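Local coordinates for Atu0111 protein (Agrobacterium tumefaciens, PDB 2FSQ) that is of unknown function but, with an alpha-beta barrel fold and two His-x-Thr motifs, probably is a 2H-type phosphoesterase, at residues P221-F226 with E234-D239; T44-L49 with S82-V87; L122-T127 with A164-Y169. All blocks are in the same frame, centred on the assembly; numbering follows the deposited sequence.

Interaction 1 of 3, residues P221-F226 with E234-D239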
ATOM      1  N   PRO A 221       3.789 -12.623  -4.453  1.00 14.91           N
ATOM      2  CA  PRO A 221       2.768 -11.725  -5.011  1.00 14.03           C
ATOM      3  C   PRO A 221       1.520 -12.494  -5.432  1.00 13.98           C
ATOM      4  O   PRO A 221       1.617 -13.623  -5.930  1.00 15.07           O
ATOM      5  CB  PRO A 221       3.452 -11.140  -6.250  1.00 14.34           C
ATOM      6  CG  PRO A 221       4.923 -11.281  -5.975  1.00 14.39           C
ATOM      7  CD  PRO A 221       5.048 -12.587  -5.218  1.00 14.89           C
ATOM      8  N   ALA A 222       0.361 -11.879  -5.236  1.00 13.80           N
ATOM      9  CA  ALA A 222      -0.899 -12.501  -5.571  1.00 13.91           C
ATOM     10  C   ALA A 222      -1.857 -11.475  -6.149  1.00 13.58           C
ATOM     11  O   ALA A 222      -1.971 -10.366  -5.624  1.00 13.12           O
ATOM     12  CB  ALA A 222      -1.516 -13.151  -4.317  1.00 14.84           C
ATOM     13  N   PHE A 223      -2.577 -11.883  -7.191  1.00 14.42           N
ATOM     14  CA  PHE A 223      -3.673 -11.083  -7.727  1.00 15.10           C
ATOM     15  C   PHE A 223      -4.888 -11.282  -6.816  1.00 15.08           C
ATOM     16  O   PHE A 223      -5.293 -12.429  -6.547  1.00 15.61           O
ATOM     17  CB  PHE A 223      -3.979 -11.491  -9.178  1.00 15.60           C
ATOM     18  CG  PHE A 223      -5.150 -10.765  -9.781  1.00 15.77           C
ATOM     19  CD1 PHE A 223      -5.134  -9.381  -9.925  1.00 16.08           C
ATOM     20  CD2 PHE A 223      -6.268 -11.465 -10.206  1.00 16.96           C
ATOM     21  CE1 PHE A 223      -6.203  -8.705 -10.470  1.00 15.88           C
ATOM     22  CE2 PHE A 223      -7.343 -10.797 -10.765  1.00 17.16           C
ATOM     23  CZ  PHE A 223      -7.310  -9.418 -10.906  1.00 17.09           C
ATOM     24  N   CYS A 224      -5.451 -10.168  -6.338  1.00 14.58           N
ATOM     25  CA  CYS A 224      -6.489 -10.164  -5.315  1.00 14.86           C
ATOM     26  C   CYS A 224      -7.653  -9.306  -5.743  1.00 14.61           C
ATOM     27  O   CYS A 224      -7.501  -8.392  -6.578  1.00 14.65           O
ATOM     28  CB  CYS A 224      -5.980  -9.567  -3.995  1.00 14.80           C
ATOM     29  SG  CYS A 224      -4.607 -10.456  -3.232  1.00 16.27           S
ATOM     30  N   GLU A 225      -8.811  -9.571  -5.153  1.00 15.32           N
ATOM     31  CA  GLU A 225      -9.933  -8.635  -5.236  1.00 16.12           C
ATOM     32  C   GLU A 225     -10.285  -8.098  -3.850  1.00 15.62           C
ATOM     33  O   GLU A 225     -10.004  -8.747  -2.833  1.00 16.16           O
ATOM     34  CB  GLU A 225     -11.160  -9.288  -5.895  1.00 16.81           C
ATOM     35  CG  GLU A 225     -11.768 -10.377  -5.034  1.00 17.89           C
ATOM     36  CD  GLU A 225     -12.903 -11.128  -5.693  1.00 19.24           C
ATOM     37  OE1 GLU A 225     -13.190 -10.896  -6.894  1.00 22.00           O
ATOM     38  OE2 GLU A 225     -13.483 -11.979  -4.991  1.00 22.65           O
ATOM     39  N   PHE A 226     -10.923  -6.932  -3.803  1.00 14.58           N
ATOM     40  CA  PHE A 226     -11.321  -6.336  -2.541  1.00 14.44           C
ATOM     41  C   PHE A 226     -12.614  -5.553  -2.697  1.00 14.84           C
ATOM     42  O   PHE A 226     -12.868  -5.016  -3.787  1.00 14.45           O
ATOM     43  CB  PHE A 226     -10.222  -5.427  -1.980  1.00 14.45           C
ATOM     44  CG  PHE A 226      -9.790  -4.325  -2.934  1.00 12.97           C
ATOM     45  CD1 PHE A 226     -10.449  -3.097  -2.942  1.00 14.27           C
ATOM     46  CD2 PHE A 226      -8.718  -4.524  -3.808  1.00 13.19           C
ATOM     47  CE1 PHE A 226     -10.052  -2.066  -3.826  1.00 13.04           C
ATOM     48  CE2 PHE A 226      -8.316  -3.518  -4.696  1.00 12.33           C
ATOM     49  CZ  PHE A 226      -8.960  -2.279  -4.696  1.00 13.24           C
ATOM     50  N   GLU A 234      -7.084 -13.424  -2.077  1.00 16.82           N
ATOM     51  CA  GLU A 234      -6.161 -13.924  -3.089  1.00 17.50           C
ATOM     52  C   GLU A 234      -6.861 -14.815  -4.104  1.00 17.80           C
ATOM     53  O   GLU A 234      -7.540 -15.788  -3.741  1.00 19.27           O
ATOM     54  CB  GLU A 234      -4.985 -14.677  -2.459  1.00 17.99           C
ATOM     55  CG  GLU A 234      -4.109 -13.830  -1.544  1.00 19.71           C
ATOM     56  CD  GLU A 234      -2.840 -14.543  -1.142  1.00 20.77           C
ATOM     57  OE1 GLU A 234      -2.823 -15.795  -1.189  1.00 27.42           O
ATOM     58  OE2 GLU A 234      -1.866 -13.865  -0.750  1.00 21.31           O
ATOM     59  N   LEU A 235      -6.677 -14.484  -5.375  1.00 17.80           N
ATOM     60  CA  LEU A 235      -7.289 -15.256  -6.461  1.00 18.06           C
ATOM     61  C   LEU A 235      -6.253 -16.051  -7.250  1.00 18.60           C
ATOM     62  O   LEU A 235      -6.479 -17.220  -7.584  1.00 19.84           O
ATOM     63  CB  LEU A 235      -8.091 -14.334  -7.400  1.00 18.54           C
ATOM     64  CG  LEU A 235      -9.208 -13.498  -6.766  1.00 19.22           C
ATOM     65  CD1 LEU A 235      -9.835 -12.565  -7.799  1.00 20.96           C
ATOM     66  CD2 LEU A 235     -10.285 -14.365  -6.091  1.00 21.43           C
ATOM     67  N   VAL A 236      -5.114 -15.422  -7.557  1.00 18.86           N
ATOM     68  CA  VAL A 236      -4.041 -16.090  -8.286  1.00 18.78           C
ATOM     69  C   VAL A 236      -2.732 -15.795  -7.585  1.00 19.21           C
ATOM     70  O   VAL A 236      -2.350 -14.632  -7.461  1.00 19.24           O
ATOM     71  CB  VAL A 236      -3.906 -15.597  -9.749  1.00 19.31           C
ATOM     72  CG1 VAL A 236      -2.820 -16.388 -10.489  1.00 20.21           C
ATOM     73  CG2 VAL A 236      -5.228 -15.691 -10.507  1.00 18.74           C
ATOM     74  N   VAL A 237      -2.053 -16.842  -7.120  1.00 17.90           N
ATOM     75  CA  VAL A 237      -0.778 -16.674  -6.432  1.00 18.89           C
ATOM     76  C   VAL A 237       0.381 -16.927  -7.399  1.00 19.14           C
ATOM     77  O   VAL A 237       0.414 -17.948  -8.115  1.00 20.38           O
ATOM     78  CB  VAL A 237      -0.674 -17.625  -5.202  1.00 18.57           C
ATOM     79  CG1 VAL A 237       0.680 -17.466  -4.526  1.00 20.15           C
ATOM     80  CG2 VAL A 237      -1.809 -17.331  -4.238  1.00 20.48           C
ATOM     81  N   PHE A 238       1.349 -16.017  -7.399  1.00 19.09           N
ATOM     82  CA  PHE A 238       2.496 -16.136  -8.285  1.00 19.86           C
ATOM     83  C   PHE A 238       3.682 -16.672  -7.499  1.00 21.67           C
ATOM     84  O   PHE A 238       4.650 -15.961  -7.242  1.00 22.01           O
ATOM     85  CB  PHE A 238       2.797 -14.777  -8.945  1.00 18.54           C
ATOM     86  CG  PHE A 238       1.608 -14.192  -9.664  1.00 17.40           C
ATOM     87  CD1 PHE A 238       1.127 -14.789 -10.824  1.00 18.66           C
ATOM     88  CD2 PHE A 238       0.954 -13.068  -9.163  1.00 17.04           C
ATOM     89  CE1 PHE A 238       0.025 -14.258 -11.489  1.00 19.49           C
ATOM     90  CE2 PHE A 238      -0.148 -12.530  -9.817  1.00 18.04           C
ATOM     91  CZ  PHE A 238      -0.612 -13.124 -10.975  1.00 17.24           C
ATOM     92  N   ASP A 239       3.569 -17.939  -7.085  1.00 23.68           N
ATOM     93  CA  ASP A 239       4.588 -18.577  -6.256  1.00 25.97           C
ATOM     94  C   ASP A 239       5.443 -19.537  -7.072  1.00 27.05           C
ATOM     95  O   ASP A 239       5.543 -19.396  -8.296  1.00 28.41           O
ATOM     96  CB  ASP A 239       3.975 -19.263  -5.020  1.00 26.82           C
ATOM     97  CG  ASP A 239       2.937 -20.328  -5.365  1.00 29.12           C
ATOM     98  OD1 ASP A 239       2.580 -20.502  -6.554  1.00 32.13           O
ATOM     99  OD2 ASP A 239       2.473 -20.998  -4.414  1.00 32.04           O
TER

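Interaction 2 of 3, residues T44-L49 with S82-V87. With ACY (acetic acid), chain B.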
ATOM      1  N   THR A  44      -6.054  -5.980  -7.557  1.00 12.72           N
ATOM      2  CA  THR A  44      -4.693  -5.521  -7.305  1.00 12.22           C
ATOM      3  C   THR A  44      -3.758  -6.712  -7.187  1.00 12.45           C
ATOM      4  O   THR A  44      -4.222  -7.828  -6.963  1.00 13.28           O
ATOM      5  CB  THR A  44      -4.642  -4.685  -6.001  1.00 12.21           C
ATOM      6  OG1 THR A  44      -3.326  -4.165  -5.794  1.00 14.65           O
ATOM      7  CG2 THR A  44      -5.040  -5.504  -4.792  1.00 13.56           C
ATOM      8  N   VAL A  45      -2.453  -6.471  -7.330  1.00 11.46           N
ATOM      9  CA  VAL A  45      -1.454  -7.477  -7.008  1.00 12.60           C
ATOM     10  C   VAL A  45      -0.702  -7.014  -5.757  1.00 11.94           C
ATOM     11  O   VAL A  45      -0.089  -5.937  -5.745  1.00 12.12           O
ATOM     12  CB  VAL A  45      -0.450  -7.709  -8.137  1.00 12.54           C
ATOM     13  CG1 VAL A  45       0.531  -8.828  -7.723  1.00 13.45           C
ATOM     14  CG2 VAL A  45      -1.181  -8.099  -9.424  1.00 14.27           C
ATOM     15  N   VAL A  46      -0.744  -7.841  -4.709  1.00 11.90           N
ATOM     16  CA  VAL A  46      -0.101  -7.463  -3.452  1.00 12.69           C
ATOM     17  C   VAL A  46       0.632  -8.639  -2.833  1.00 13.01           C
ATOM     18  O   VAL A  46       0.357  -9.784  -3.180  1.00 14.13           O
ATOM     19  CB  VAL A  46      -1.138  -6.933  -2.396  1.00 12.81           C
ATOM     20  CG1 VAL A  46      -2.064  -5.922  -3.001  1.00 13.99           C
ATOM     21  CG2 VAL A  46      -1.935  -8.064  -1.755  1.00 14.89           C
ATOM     22  N   CYS A  47       1.543  -8.327  -1.912  1.00 12.83           N
ATOM     23  CA  CYS A  47       2.184  -9.317  -1.036  1.00 13.68           C
ATOM     24  C   CYS A  47       1.701  -9.086   0.384  1.00 13.73           C
ATOM     25  O   CYS A  47       2.013  -8.048   0.982  1.00 13.51           O
ATOM     26  CB  CYS A  47       3.702  -9.141  -1.054  1.00 13.96           C
ATOM     27  SG  CYS A  47       4.491  -9.476  -2.641  1.00 14.06           S
ATOM     28  N   HIS A  48       0.942 -10.033   0.944  1.00 14.57           N
ATOM     29  CA  HIS A  48       0.541  -9.926   2.339  1.00 15.01           C
ATOM     30  C   HIS A  48       1.737 -10.253   3.244  1.00 15.76           C
ATOM     31  O   HIS A  48       2.711 -10.854   2.797  1.00 15.51           O
ATOM     32  CB  HIS A  48      -0.586 -10.898   2.670  1.00 15.75           C
ATOM     33  CG  HIS A  48      -1.946 -10.438   2.239  1.00 15.97           C
ATOM     34  ND1 HIS A  48      -2.472 -10.743   1.005  1.00 19.24           N
ATOM     35  CD2 HIS A  48      -2.902  -9.732   2.891  1.00 17.72           C
ATOM     36  CE1 HIS A  48      -3.689 -10.232   0.904  1.00 19.02           C
ATOM     37  NE2 HIS A  48      -3.976  -9.614   2.035  1.00 19.08           N
ATOM     38  N   LEU A  49       1.663  -9.859   4.511  1.00 16.59           N
ATOM     39  CA  LEU A  49       2.605 -10.375   5.516  1.00 17.41           C
ATOM     40  C   LEU A  49       2.295 -11.842   5.806  1.00 17.97           C
ATOM     41  O   LEU A  49       1.218 -12.349   5.472  1.00 18.86           O
ATOM     42  CB  LEU A  49       2.527  -9.553   6.797  1.00 18.09           C
ATOM     43  CG  LEU A  49       2.777  -8.055   6.651  1.00 18.10           C
ATOM     44  CD1 LEU A  49       2.698  -7.353   7.991  1.00 17.98           C
ATOM     45  CD2 LEU A  49       4.133  -7.779   5.988  1.00 19.56           C
ATOM     46  N   SER A  82      -5.005  -7.305   6.993  1.00 13.86           N
ATOM     47  CA  SER A  82      -4.995  -6.697   5.653  1.00 13.38           C
ATOM     48  C   SER A  82      -3.637  -6.192   5.229  1.00 13.05           C
ATOM     49  O   SER A  82      -3.496  -5.765   4.093  1.00 12.94           O
ATOM     50  CB  SER A  82      -5.966  -5.521   5.561  1.00 12.65           C
ATOM     51  OG  SER A  82      -5.448  -4.387   6.244  1.00 13.02           O
ATOM     52  N   LEU A  83      -2.658  -6.189   6.130  1.00 13.64           N
ATOM     53  CA  LEU A  83      -1.378  -5.550   5.824  1.00 12.74           C
ATOM     54  C   LEU A  83      -0.698  -6.195   4.630  1.00 13.23           C
ATOM     55  O   LEU A  83      -0.621  -7.421   4.513  1.00 14.23           O
ATOM     56  CB  LEU A  83      -0.456  -5.566   7.043  1.00 13.14           C
ATOM     57  CG  LEU A  83      -0.925  -4.712   8.231  1.00 14.44           C
ATOM     58  CD1 LEU A  83      -0.043  -4.916   9.481  1.00 15.69           C
ATOM     59  CD2 LEU A  83      -1.065  -3.213   7.892  1.00 16.44           C
ATOM     60  N   HIS A  84      -0.215  -5.349   3.722  1.00 12.48           N
ATOM     61  CA  HIS A  84       0.363  -5.846   2.486  1.00 11.79           C
ATOM     62  C   HIS A  84       1.221  -4.779   1.856  1.00 12.01           C
ATOM     63  O   HIS A  84       1.055  -3.592   2.139  1.00 11.74           O
ATOM     64  CB  HIS A  84      -0.748  -6.187   1.468  1.00 11.78           C
ATOM     65  CG  HIS A  84      -1.644  -5.027   1.157  1.00 12.14           C
ATOM     66  ND1 HIS A  84      -1.522  -4.231   0.033  1.00 14.74           N
ATOM     67  CD2 HIS A  84      -2.701  -4.543   1.846  1.00 11.04           C
ATOM     68  CE1 HIS A  84      -2.453  -3.287   0.064  1.00 11.35           C
ATOM     69  NE2 HIS A  84      -3.184  -3.462   1.152  1.00 14.63           N
HETATM   70  N   MSE A  85       2.134  -5.210   0.998  1.00 11.49           N
HETATM   71  CA  MSE A  85       2.815  -4.292   0.103  1.00 11.69           C
HETATM   72  C   MSE A  85       2.216  -4.496  -1.284  1.00 11.28           C
HETATM   73  O   MSE A  85       2.304  -5.585  -1.847  1.00 12.43           O
HETATM   74  CB  MSE A  85       4.318  -4.580   0.033  1.00 11.94           C
HETATM   75  CG  MSE A  85       5.019  -3.562  -0.858  1.00 11.91           C
HETATM   76 SE   MSE A  85       6.907  -4.045  -1.153  0.75 15.79          SE
HETATM   77  CE  MSE A  85       6.612  -5.283  -2.623  1.00 14.56           C
ATOM     78  N   THR A  86       1.639  -3.448  -1.866  1.00 11.29           N
ATOM     79  CA  THR A  86       1.168  -3.540  -3.258  1.00 11.10           C
ATOM     80  C   THR A  86       2.375  -3.660  -4.197  1.00 11.00           C
ATOM     81  O   THR A  86       3.394  -2.984  -4.025  1.00 11.83           O
ATOM     82  CB  THR A  86       0.319  -2.319  -3.595  1.00 11.50           C
ATOM     83  OG1 THR A  86      -0.799  -2.314  -2.705  1.00 13.34           O
ATOM     84  CG2 THR A  86      -0.192  -2.347  -5.049  1.00 12.36           C
ATOM     85  N   VAL A  87       2.269  -4.594  -5.140  1.00 11.03           N
ATOM     86  CA  VAL A  87       3.291  -4.752  -6.174  1.00 11.63           C
ATOM     87  C   VAL A  87       2.850  -4.016  -7.440  1.00 11.73           C
ATOM     88  O   VAL A  87       3.641  -3.313  -8.056  1.00 11.68           O
ATOM     89  CB  VAL A  87       3.528  -6.233  -6.498  1.00 11.60           C
ATOM     90  CG1 VAL A  87       4.569  -6.412  -7.610  1.00 13.88           C
ATOM     91  CG2 VAL A  87       3.986  -6.961  -5.230  1.00 14.02           C
TER
HETATM   92  C   ACY B 450      -1.481   0.972  -0.833  1.00 28.03           C
HETATM   93  O   ACY B 450      -1.812   0.365   0.221  1.00 28.20           O
HETATM   94  OXT ACY B 450      -1.040   0.403  -1.867  1.00 28.57           O
HETATM   95  CH3 ACY B 450      -1.563   2.472  -0.847  1.00 28.45           C
HETATM   96  O   HOH W   1      -3.241  -2.789  -3.647  1.00 35.93           O
HETATM   97  O   HOH W   2      -0.989  -9.629   6.068  1.00 20.05           O

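Interaction 3 of 3, residues L122-T127 with A164-Y169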
ATOM      1  N   LEU A 122      -3.779 -13.535 -16.635  1.00 24.53           N
ATOM      2  CA  LEU A 122      -2.673 -13.833 -15.711  1.00 24.42           C
ATOM      3  C   LEU A 122      -2.358 -15.324 -15.554  1.00 24.96           C
ATOM      4  O   LEU A 122      -1.414 -15.687 -14.836  1.00 24.74           O
ATOM      5  CB  LEU A 122      -2.925 -13.202 -14.343  1.00 23.79           C
ATOM      6  CG  LEU A 122      -2.877 -11.667 -14.325  1.00 21.90           C
ATOM      7  CD1 LEU A 122      -3.597 -11.135 -13.093  1.00 20.96           C
ATOM      8  CD2 LEU A 122      -1.434 -11.157 -14.420  1.00 20.64           C
ATOM      9  N   SER A 123      -3.133 -16.175 -16.224  0.50 25.35           N
ATOM     10  CA  SER A 123      -2.897 -17.622 -16.210  0.50 25.83           C
ATOM     11  C   SER A 123      -1.588 -18.024 -16.889  0.50 25.84           C
ATOM     12  O   SER A 123      -1.065 -19.111 -16.642  0.50 26.35           O
ATOM     13  CB  SER A 123      -4.076 -18.363 -16.849  0.50 25.86           C
ATOM     14  OG  SER A 123      -5.173 -18.398 -15.958  0.50 27.45           O
ATOM     15  N   THR A 124      -1.069 -17.149 -17.744  1.00 25.54           N
ATOM     16  CA  THR A 124       0.220 -17.366 -18.405  1.00 25.62           C
ATOM     17  C   THR A 124       1.349 -16.445 -17.913  1.00 24.80           C
ATOM     18  O   THR A 124       2.383 -16.313 -18.587  1.00 25.31           O
ATOM     19  CB  THR A 124       0.094 -17.233 -19.935  1.00 26.05           C
ATOM     20  OG1 THR A 124      -0.382 -15.925 -20.269  1.00 26.09           O
ATOM     21  CG2 THR A 124      -0.865 -18.290 -20.501  1.00 27.13           C
ATOM     22  N   PHE A 125       1.155 -15.802 -16.757  1.00 23.80           N
ATOM     23  CA  PHE A 125       2.221 -14.974 -16.161  1.00 22.90           C
ATOM     24  C   PHE A 125       3.492 -15.791 -15.930  1.00 22.59           C
ATOM     25  O   PHE A 125       3.416 -16.898 -15.375  1.00 23.23           O
ATOM     26  CB  PHE A 125       1.754 -14.356 -14.847  1.00 22.79           C
ATOM     27  CG  PHE A 125       2.579 -13.188 -14.406  1.00 20.15           C
ATOM     28  CD1 PHE A 125       2.414 -11.950 -15.016  1.00 20.85           C
ATOM     29  CD2 PHE A 125       3.526 -13.324 -13.404  1.00 20.20           C
ATOM     30  CE1 PHE A 125       3.176 -10.881 -14.641  1.00 18.89           C
ATOM     31  CE2 PHE A 125       4.298 -12.235 -13.008  1.00 19.41           C
ATOM     32  CZ  PHE A 125       4.124 -11.013 -13.634  1.00 20.43           C
ATOM     33  N   PRO A 126       4.659 -15.260 -16.356  1.00 22.18           N
ATOM     34  CA  PRO A 126       5.881 -16.062 -16.276  1.00 21.78           C
ATOM     35  C   PRO A 126       6.421 -16.188 -14.856  1.00 21.95           C
ATOM     36  O   PRO A 126       6.107 -15.381 -13.987  1.00 21.40           O
ATOM     37  CB  PRO A 126       6.868 -15.277 -17.145  1.00 21.75           C
ATOM     38  CG  PRO A 126       6.422 -13.841 -17.012  1.00 21.53           C
ATOM     39  CD  PRO A 126       4.911 -13.930 -16.953  1.00 21.81           C
ATOM     40  N   THR A 127       7.235 -17.216 -14.634  1.00 21.43           N
ATOM     41  CA  THR A 127       7.955 -17.367 -13.383  1.00 21.57           C
ATOM     42  C   THR A 127       9.082 -16.343 -13.346  1.00 21.24           C
ATOM     43  O   THR A 127       9.932 -16.311 -14.246  1.00 22.77           O
ATOM     44  CB  THR A 127       8.517 -18.797 -13.276  1.00 21.62           C
ATOM     45  OG1 THR A 127       7.417 -19.716 -13.257  1.00 23.08           O
ATOM     46  CG2 THR A 127       9.351 -18.972 -12.001  1.00 22.32           C
ATOM     47  N   ALA A 164       2.554  -4.679 -16.141  1.00 16.55           N
ATOM     48  CA  ALA A 164       2.015  -3.618 -16.998  1.00 17.71           C
ATOM     49  C   ALA A 164       1.581  -4.201 -18.333  1.00 18.46           C
ATOM     50  O   ALA A 164       0.549  -3.821 -18.868  1.00 18.20           O
ATOM     51  CB  ALA A 164       3.038  -2.505 -17.193  1.00 18.06           C
ATOM     52  N   ASP A 165       2.356  -5.146 -18.862  1.00 18.51           N
ATOM     53  CA  ASP A 165       1.976  -5.822 -20.105  1.00 20.38           C
ATOM     54  C   ASP A 165       0.679  -6.610 -19.956  1.00 20.46           C
ATOM     55  O   ASP A 165      -0.189  -6.559 -20.823  1.00 21.55           O
ATOM     56  CB  ASP A 165       3.099  -6.749 -20.576  1.00 21.16           C
ATOM     57  CG  ASP A 165       4.305  -5.995 -21.088  1.00 24.72           C
ATOM     58  OD1 ASP A 165       4.167  -4.810 -21.464  1.00 28.50           O
ATOM     59  OD2 ASP A 165       5.407  -6.595 -21.114  1.00 29.86           O
ATOM     60  N   PHE A 166       0.548  -7.360 -18.864  1.00 19.16           N
ATOM     61  CA  PHE A 166      -0.677  -8.134 -18.624  1.00 18.73           C
ATOM     62  C   PHE A 166      -1.908  -7.285 -18.313  1.00 18.76           C
ATOM     63  O   PHE A 166      -3.015  -7.571 -18.757  1.00 19.58           O
ATOM     64  CB  PHE A 166      -0.438  -9.185 -17.525  1.00 19.39           C
ATOM     65  CG  PHE A 166       0.303 -10.408 -18.017  1.00 19.37           C
ATOM     66  CD1 PHE A 166       1.674 -10.367 -18.250  1.00 21.13           C
ATOM     67  CD2 PHE A 166      -0.383 -11.588 -18.271  1.00 21.65           C
ATOM     68  CE1 PHE A 166       2.358 -11.494 -18.701  1.00 21.60           C
ATOM     69  CE2 PHE A 166       0.298 -12.723 -18.725  1.00 21.88           C
ATOM     70  CZ  PHE A 166       1.655 -12.670 -18.949  1.00 22.11           C
ATOM     71  N   PHE A 167      -1.712  -6.227 -17.538  1.00 16.67           N
ATOM     72  CA  PHE A 167      -2.829  -5.368 -17.147  1.00 16.58           C
ATOM     73  C   PHE A 167      -3.223  -4.387 -18.248  1.00 16.67           C
ATOM     74  O   PHE A 167      -4.367  -3.927 -18.280  1.00 17.90           O
ATOM     75  CB  PHE A 167      -2.504  -4.642 -15.836  1.00 16.13           C
ATOM     76  CG  PHE A 167      -2.771  -5.470 -14.612  1.00 15.90           C
ATOM     77  CD1 PHE A 167      -3.921  -5.254 -13.864  1.00 16.61           C
ATOM     78  CD2 PHE A 167      -1.879  -6.471 -14.199  1.00 15.80           C
ATOM     79  CE1 PHE A 167      -4.198  -6.010 -12.720  1.00 17.04           C
ATOM     80  CE2 PHE A 167      -2.151  -7.233 -13.050  1.00 16.83           C
ATOM     81  CZ  PHE A 167      -3.312  -7.002 -12.317  1.00 15.79           C
ATOM     82  N   GLY A 168      -2.270  -4.069 -19.124  1.00 16.10           N
ATOM     83  CA  GLY A 168      -2.528  -3.232 -20.297  1.00 16.54           C
ATOM     84  C   GLY A 168      -2.618  -1.744 -20.011  1.00 16.17           C
ATOM     85  O   GLY A 168      -3.242  -1.002 -20.763  1.00 17.10           O
ATOM     86  N   TYR A 169      -1.958  -1.296 -18.945  1.00 15.26           N
ATOM     87  CA  TYR A 169      -1.794   0.128 -18.670  1.00 14.17           C
ATOM     88  C   TYR A 169      -0.588   0.303 -17.776  1.00 14.13           C
ATOM     89  O   TYR A 169      -0.075  -0.669 -17.198  1.00 14.23           O
ATOM     90  CB  TYR A 169      -3.032   0.741 -17.979  1.00 13.81           C
ATOM     91  CG  TYR A 169      -3.380   0.066 -16.662  1.00 13.43           C
ATOM     92  CD1 TYR A 169      -2.660   0.338 -15.492  1.00 12.92           C
ATOM     93  CD2 TYR A 169      -4.421  -0.837 -16.585  1.00 12.58           C
ATOM     94  CE1 TYR A 169      -2.984  -0.287 -14.287  1.00 12.85           C
ATOM     95  CE2 TYR A 169      -4.745  -1.459 -15.399  1.00 12.50           C
ATOM     96  CZ  TYR A 169      -4.031  -1.176 -14.254  1.00 12.37           C
ATOM     97  OH  TYR A 169      -4.380  -1.819 -13.101  1.00 12.64           O
TER

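Interaction 1 of 3, residues P221-F226 with E234-D239
Strands 222-226 and 233-237 form a beta hairpin at one margin of a four-stranded antiparallel sheet, and a classic beta bulge interrupts their pairing. The short strand axes run at 164° to each other and approach to 4.6 Å.

Backbone bonds give the evidence. Phe223 N donates to Val236 O at 2.8 Å, but Phe223 O takes two donors: Leu235 N at 2.7 Å, nearly along the C=O axis, and Val236 N at 3.2 Å, in the carbonyl plane on a lone pair. The extra residue moves the register by one, so that Cys224 pairs with Glu234 rather than Leu235. Beyond the last bridge, Phe238 N still reaches Pro221 O at 2.8 Å, with an N-H...O angle of 162°.

Apolar contacts follow the two sheet faces. Phe223 CG lies anti to the backbone N (chi1 177°), and the ring meets Val236 CG2 at its edge. Next to it the Phe238 ring brings CE2 to 4.0 Å from Phe223 CB and has Val236 O, a polar neighbour, over one face, offset toward the rim. Ala222, Cys224 and Glu234 share the opposite face.

Glu225 crosses Leu235 at about a right angle, its OE1 3.9 Å from Leu235 CD1. Glu234, its extended chain passing Cys224 SG, forms a salt bridge to Arg219, and its OE2 lies 3.7 Å from Ala222 CB.

Interaction 2 of 3, residues T44-L49 with S82-V87
The sequence His84-Met85-Thr86 fits the His-x-Thr motif of 2H-type phosphoesterases, and this contact pairs it with strand 42-48. In 2H enzymes two such motifs line the active site, so the pocket beside this one is probably the equivalent site. An acetate, probably from the crystallisation liquor, occupies it and also bonds OG1 of Thr182, the threonine of the second motif.

The antiparallel pairing keeps its register from Val46-Thr86 to His48-His84. Cys47 and Met85 form the hydrogen-bonded pair: Cys47 N reaches Met85 O at 2.8 Å, almost straight at 173°, although the donor stands above the carbonyl plane, and Met85 N returns a bond to Cys47 O. Val87 N donates to Val45 O, whereas the Leu49 N to Leu83 O bond is weak and is supplemented by a water that donates to Leu83 O.

Alternation along the strand puts His84 and Thr86 on one face with Val46 and His48, and Met85, a selenomethionine here, on the other with Cys47. His84 CG takes the crowded position between backbone N and carbonyl carbon (chi1 57°). This torsion lays ND1 3.5 Å from Val46 CG1 and brings Thr86 OG1 to the ring's edge, in plane, while His84 CB lies over one face of the His48 ring. On the reverse face, Cys47 SG packs against Val87 CG2 at 3.6 Å.

Thr86 OG1, anti to its carbonyl carbon, is gripped twice. Thr86 OG1 donates to acetate OXT at 2.9 Å. It also accepts from a water that lies 2.6 Å from Thr44 OG1, making Thr44 a second-shell partner. The other acetate oxygen, O, stands 3.7 Å from His84 CE1.

Interaction 3 of 3, residues L122-T127 with A164-Y169
The Phe166 ring carries Phe125 over one face and the Thr124 hydroxyl at its edge. The two rings form a T-shaped (edge-to-face) pair, with centroids 5.1 Å apart and planes at 63°; the edge belongs to Phe125, whose CD1 comes within 3.7 Å of Phe166 CD1. Pro126 CD lies above one face of the Phe125 ring, offset toward the rim. In the plane of the Phe166 ring, Thr124 OG1 lies 3.6 Å from CE2; it also makes a weak hydrogen bond to Arg121 O.

The remaining contacts set aliphatic carbons against the phenylalanines. Leu122 divides its two methyls between successive phenylalanines: CD2 rests 3.8 Å from Phe166 CB, whereas CD1 approaches Phe167 CE2 at 4.2 Å. Pro126 CD meets Phe166 tip to tip, 3.9 Å from CE1. Phe166 CG lies anti to its carbonyl carbon (chi1 -78°), which extends the ring across the backbone of the 122-127 turn.

This packing joins the turn after helix 111-121 to the C-terminal end of helix 150-167. Arg121 NE bonds Phe166 O and Tyr118 OH bonds Phe167 O, so helix 111-121 also ties down that end, while Phe163 stacks on Phe125.

Interactions 1 and 2 belong to one sheet, ordered 84-92, 42-48, 222-226, 233-237, and their centres are about 9 Å apart. Strand 42-48 joins them: Cys224 N lies 2.7 Å from Thr44 O and Ala222 N 2.9 Å from Val46 O, both probable hydrogen bonds. Interaction 3 packs against this sheet from the helical side. Leu122 CD1 touches Phe223 CG at 3.7 Å and Phe125 CB touches Phe238 CE1 at 3.8 Å, while Phe167 CZ reaches both Phe223 CE1 and Val45 CG2, each at 3.8 Å. The acetate pocket adjoins interaction 2; interaction 3, centred about 17 Å from interaction 2, is structural packing.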